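PDB 2OZT: o-succinylbenzoate synthase from Synechococcus elongatus, which catalyses the dehydration of 2-succinyl-6-hydroxy-2,4-cyclohexadiene-1-carboxylate to 2-succinylbenzoate, a metal-dependent step on the route to phylloquinone. Local coordinates for residues A[23-35]-A[45-58]. Residues are numbered along the deposited sequence; the frame is centred on the assembly and turned at random.
Sequences GVWRSRSGIYLRL and GEIAPLPGWGSETL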
# COMPACT_ATOMS: atom_id res chain seq x y z
N GLY A 23 -3.29 8.23 16.49
CA GLY A 23 -4.00 7.33 17.41
C GLY A 23 -3.68 5.86 17.21
O GLY A 23 -2.96 5.49 16.28
N VAL A 24 -4.20 5.02 18.10
CA VAL A 24 -3.90 3.59 18.13
C VAL A 24 -5.01 2.82 17.44
O VAL A 24 -6.18 2.97 17.79
CB VAL A 24 -3.73 3.07 19.58
CG1 VAL A 24 -3.19 1.65 19.58
CG2 VAL A 24 -2.81 4.00 20.39
N TRP A 25 -4.62 2.02 16.44
CA TRP A 25 -5.49 1.11 15.68
C TRP A 25 -5.62 -0.23 16.41
O TRP A 25 -4.60 -0.78 16.85
CB TRP A 25 -4.86 0.83 14.30
CG TRP A 25 -4.69 2.02 13.35
CD1 TRP A 25 -3.80 3.06 13.47
CD2 TRP A 25 -5.41 2.25 12.13
NE1 TRP A 25 -3.95 3.93 12.41
CE2 TRP A 25 -4.92 3.46 11.57
CE3 TRP A 25 -6.44 1.57 11.46
CZ2 TRP A 25 -5.42 4.00 10.37
CZ3 TRP A 25 -6.93 2.10 10.28
CH2 TRP A 25 -6.42 3.30 9.74
N ARG A 26 -6.83 -0.77 16.55
CA ARG A 26 -7.01 -2.09 17.20
C ARG A 26 -7.67 -3.18 16.34
O ARG A 26 -7.65 -4.37 16.69
CB ARG A 26 -7.74 -1.92 18.53
CG ARG A 26 -6.93 -1.07 19.50
CD ARG A 26 -7.70 -0.64 20.75
NE ARG A 26 -6.93 0.35 21.50
CZ ARG A 26 -5.82 0.08 22.19
NH1 ARG A 26 -5.33 -1.16 22.24
NH2 ARG A 26 -5.20 1.05 22.83
N SER A 27 -8.21 -2.79 15.20
CA SER A 27 -8.91 -3.72 14.35
C SER A 27 -8.94 -3.13 12.95
O SER A 27 -8.63 -1.95 12.77
CB SER A 27 -10.36 -3.89 14.84
OG SER A 27 -11.10 -2.71 14.64
N ARG A 28 -9.27 -3.98 11.98
CA ARG A 28 -9.55 -3.55 10.59
C ARG A 28 -10.89 -4.13 10.21
O ARG A 28 -11.17 -5.27 10.54
CB ARG A 28 -8.50 -4.06 9.59
CG ARG A 28 -7.25 -3.18 9.53
CD ARG A 28 -7.59 -1.97 8.72
NE ARG A 28 -7.42 -2.13 7.27
CZ ARG A 28 -8.18 -1.53 6.34
NH1 ARG A 28 -7.83 -1.64 5.06
NH2 ARG A 28 -9.28 -0.86 6.68
N SER A 29 -11.68 -3.35 9.47
CA SER A 29 -13.01 -3.80 8.99
C SER A 29 -13.02 -3.69 7.47
O SER A 29 -12.23 -2.94 6.87
CB SER A 29 -14.10 -2.94 9.58
OG SER A 29 -14.15 -3.14 10.99
N GLY A 30 -13.94 -4.42 6.84
CA GLY A 30 -14.10 -4.35 5.37
C GLY A 30 -15.24 -5.21 4.95
O GLY A 30 -16.05 -5.65 5.78
N ILE A 31 -15.30 -5.45 3.64
CA ILE A 31 -16.34 -6.28 3.05
C ILE A 31 -15.69 -7.34 2.21
O ILE A 31 -14.74 -7.07 1.45
CB ILE A 31 -17.18 -5.42 2.14
CG1 ILE A 31 -18.07 -4.46 2.93
CG2 ILE A 31 -18.06 -6.28 1.22
CD1 ILE A 31 -18.59 -3.31 2.04
N TYR A 32 -16.20 -8.57 2.36
CA TYR A 32 -15.87 -9.64 1.38
C TYR A 32 -17.02 -9.86 0.42
O TYR A 32 -18.18 -9.87 0.82
CB TYR A 32 -15.58 -10.96 2.08
CG TYR A 32 -14.38 -10.92 2.99
CD1 TYR A 32 -13.18 -10.38 2.55
CD2 TYR A 32 -14.44 -11.42 4.28
CE1 TYR A 32 -12.09 -10.33 3.36
CE2 TYR A 32 -13.32 -11.39 5.12
CZ TYR A 32 -12.14 -10.86 4.63
OH TYR A 32 -11.02 -10.81 5.45
N LEU A 33 -16.66 -10.03 -0.85
CA LEU A 33 -17.63 -10.31 -1.92
C LEU A 33 -17.44 -11.74 -2.37
O LEU A 33 -16.32 -12.20 -2.52
CB LEU A 33 -17.34 -9.47 -3.16
CG LEU A 33 -17.38 -7.96 -2.94
CD1 LEU A 33 -16.91 -7.21 -4.18
CD2 LEU A 33 -18.74 -7.45 -2.53
N ARG A 34 -18.58 -12.42 -2.60
CA ARG A 34 -18.56 -13.78 -3.19
C ARG A 34 -19.48 -13.81 -4.40
O ARG A 34 -20.66 -13.53 -4.25
CB ARG A 34 -19.00 -14.79 -2.14
CG ARG A 34 -19.00 -16.26 -2.68
CD ARG A 34 -19.54 -17.20 -1.62
NE ARG A 34 -19.45 -18.64 -1.97
CZ ARG A 34 -20.34 -19.29 -2.72
NH1 ARG A 34 -21.36 -18.67 -3.30
NH2 ARG A 34 -20.15 -20.59 -2.94
N LEU A 35 -18.92 -14.19 -5.56
CA LEU A 35 -19.61 -14.14 -6.86
C LEU A 35 -19.76 -15.59 -7.31
O LEU A 35 -18.87 -16.38 -7.09
CB LEU A 35 -18.76 -13.36 -7.86
CG LEU A 35 -19.02 -11.86 -7.93
CD1 LEU A 35 -18.79 -11.17 -6.57
CD2 LEU A 35 -18.16 -11.22 -9.03
N GLY A 45 -13.72 -11.15 -3.69
CA GLY A 45 -13.02 -9.85 -3.69
C GLY A 45 -13.17 -9.28 -2.30
O GLY A 45 -13.94 -9.74 -1.46
N GLU A 46 -12.36 -8.24 -2.08
CA GLU A 46 -12.35 -7.56 -0.77
C GLU A 46 -12.32 -6.06 -0.96
O GLU A 46 -11.52 -5.53 -1.74
CB GLU A 46 -11.13 -8.02 0.01
CG GLU A 46 -10.94 -7.28 1.35
CD GLU A 46 -9.78 -7.85 2.19
OE1 GLU A 46 -9.16 -8.90 1.85
OE2 GLU A 46 -9.46 -7.15 3.22
N ILE A 47 -13.20 -5.37 -0.21
CA ILE A 47 -13.29 -3.89 -0.18
C ILE A 47 -12.92 -3.44 1.22
O ILE A 47 -13.65 -3.70 2.19
CB ILE A 47 -14.74 -3.44 -0.45
CG1 ILE A 47 -15.22 -4.01 -1.81
CG2 ILE A 47 -14.92 -1.95 -0.40
CD1 ILE A 47 -16.71 -3.78 -2.10
N ALA A 48 -11.77 -2.77 1.36
CA ALA A 48 -11.29 -2.38 2.68
C ALA A 48 -10.65 -0.99 2.68
O ALA A 48 -9.44 -0.88 2.87
CB ALA A 48 -10.26 -3.43 3.16
N PRO A 49 -11.44 0.08 2.53
CA PRO A 49 -10.84 1.40 2.62
C PRO A 49 -10.20 1.59 4.01
O PRO A 49 -10.61 0.95 5.01
CB PRO A 49 -12.02 2.34 2.43
CG PRO A 49 -13.26 1.52 2.89
CD PRO A 49 -12.91 0.12 2.37
N LEU A 50 -9.16 2.41 4.05
CA LEU A 50 -8.40 2.57 5.29
C LEU A 50 -8.76 3.93 5.91
O LEU A 50 -8.60 4.95 5.26
CB LEU A 50 -6.90 2.48 4.96
CG LEU A 50 -5.88 2.44 6.10
CD1 LEU A 50 -6.07 1.21 6.97
CD2 LEU A 50 -4.48 2.45 5.52
N PRO A 51 -9.35 3.94 7.13
CA PRO A 51 -9.76 5.19 7.77
C PRO A 51 -8.63 6.24 7.76
O PRO A 51 -7.49 5.93 8.15
CB PRO A 51 -10.08 4.75 9.21
CG PRO A 51 -10.68 3.33 9.02
CD PRO A 51 -9.67 2.77 7.99
N GLY A 52 -8.98 7.43 7.30
CA GLY A 52 -8.01 8.52 7.24
C GLY A 52 -7.35 8.67 5.89
O GLY A 52 -6.82 9.73 5.59
N TRP A 53 -7.38 7.62 5.07
CA TRP A 53 -6.70 7.64 3.78
C TRP A 53 -7.72 7.89 2.66
O TRP A 53 -8.43 6.97 2.20
CB TRP A 53 -5.91 6.36 3.57
CG TRP A 53 -4.76 6.16 4.52
CD1 TRP A 53 -4.84 5.97 5.88
CD2 TRP A 53 -3.37 6.14 4.20
NE1 TRP A 53 -3.59 5.82 6.42
CE2 TRP A 53 -2.66 5.93 5.41
CE3 TRP A 53 -2.64 6.26 3.01
CZ2 TRP A 53 -1.28 5.83 5.48
CZ3 TRP A 53 -1.25 6.17 3.07
CH2 TRP A 53 -0.58 5.96 4.30
N GLY A 54 -7.81 9.13 2.22
CA GLY A 54 -8.85 9.54 1.30
C GLY A 54 -10.24 9.69 1.91
O GLY A 54 -10.43 9.56 3.13
N SER A 55 -11.22 9.91 1.04
CA SER A 55 -12.58 10.22 1.48
C SER A 55 -13.52 9.02 1.51
O SER A 55 -14.66 9.14 1.99
CB SER A 55 -13.21 11.29 0.57
OG SER A 55 -13.22 10.85 -0.79
N GLU A 56 -13.07 7.87 1.00
CA GLU A 56 -13.99 6.72 0.96
C GLU A 56 -14.15 6.14 2.36
O GLU A 56 -13.16 5.98 3.12
CB GLU A 56 -13.41 5.66 0.02
CG GLU A 56 -14.24 4.38 -0.06
CD GLU A 56 -13.67 3.45 -1.14
OE1 GLU A 56 -12.46 3.54 -1.40
OE2 GLU A 56 -14.44 2.59 -1.67
N THR A 57 -15.39 5.84 2.72
CA THR A 57 -15.68 5.20 4.01
C THR A 57 -16.32 3.83 3.79
O THR A 57 -16.99 3.61 2.80
CB THR A 57 -16.65 6.03 4.89
OG1 THR A 57 -17.92 6.12 4.23
CG2 THR A 57 -16.05 7.45 5.15
N LEU A 58 -16.11 2.94 4.73
CA LEU A 58 -16.73 1.64 4.65
C LEU A 58 -18.24 1.82 4.61
O LEU A 58 -18.95 1.08 3.89
CB LEU A 58 -16.32 0.77 5.82
CG LEU A 58 -16.85 -0.66 5.76
CD1 LEU A 58 -16.34 -1.37 4.50
CD2 LEU A 58 -16.47 -1.44 7.01
O HOH W 1 -12.79 -0.60 5.60
O HOH W 2 -9.28 -11.59 3.22
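Arg28 reaches across to the loop that follows strand 45-47 and takes hold of two successive carbonyls: NH1 bonds Ala48 O at 2.8 Å and NH2 bonds Pro49 O, also at 2.8 Å. Both oxygens lie at the edge of the guanidinium, near its plane, although each N-H approaches from above the plane of its carbonyl. Bends at chi2 (-77°) and chi3 (-86°) curl the chain so that the flat group meets the loop while Leu50 CD1 sits over the centre of one face, 3.5 Å from CZ. With NE and NH1 also bonded to Leu274 O and Ala273 O, the group is fixed in rotation; an alanine here would probably leave the carbonyls of Ala48 and Pro49 without these donors and Leu50 without its flat platform. A water donating to Ser29 O and Pro49 O adds a bridge. In one of its two conformations Trp25 also lies against Leu50 and Pro51.

Farther along, the two strands pair as an antiparallel hairpin, with Ile31 opposite Ile47 and Leu33 opposite Gly45 as hydrogen-bonded pairs. Gly30 suits its place because a side chain would run into Ile47 O. Glu46, extended, lies alongside Tyr32, its carboxylate at the ring edge with the planes 83° apart; Tyr10 and the backbone N of Gly276 and Ala279 hold its oxygens. On the other face, branched Ile31 and Ile47 pack CB to CB (4.1 Å), Leu33 CD1 meets Ile47 CD1, and Leu58 CD1 closes over Gly30 CA.

The hairpin belongs to the N-terminal capping domain of the enolase superfamily, whose loop here brings Leu50 within about 6 Å, side chain to side chain, of Lys245, the predicted proton acceptor. Strand 3-20 pairs with strand 23-36 on its other edge, and helices 58-67 and 85-97 pack against the Ile31, Leu33 and Ile47 face.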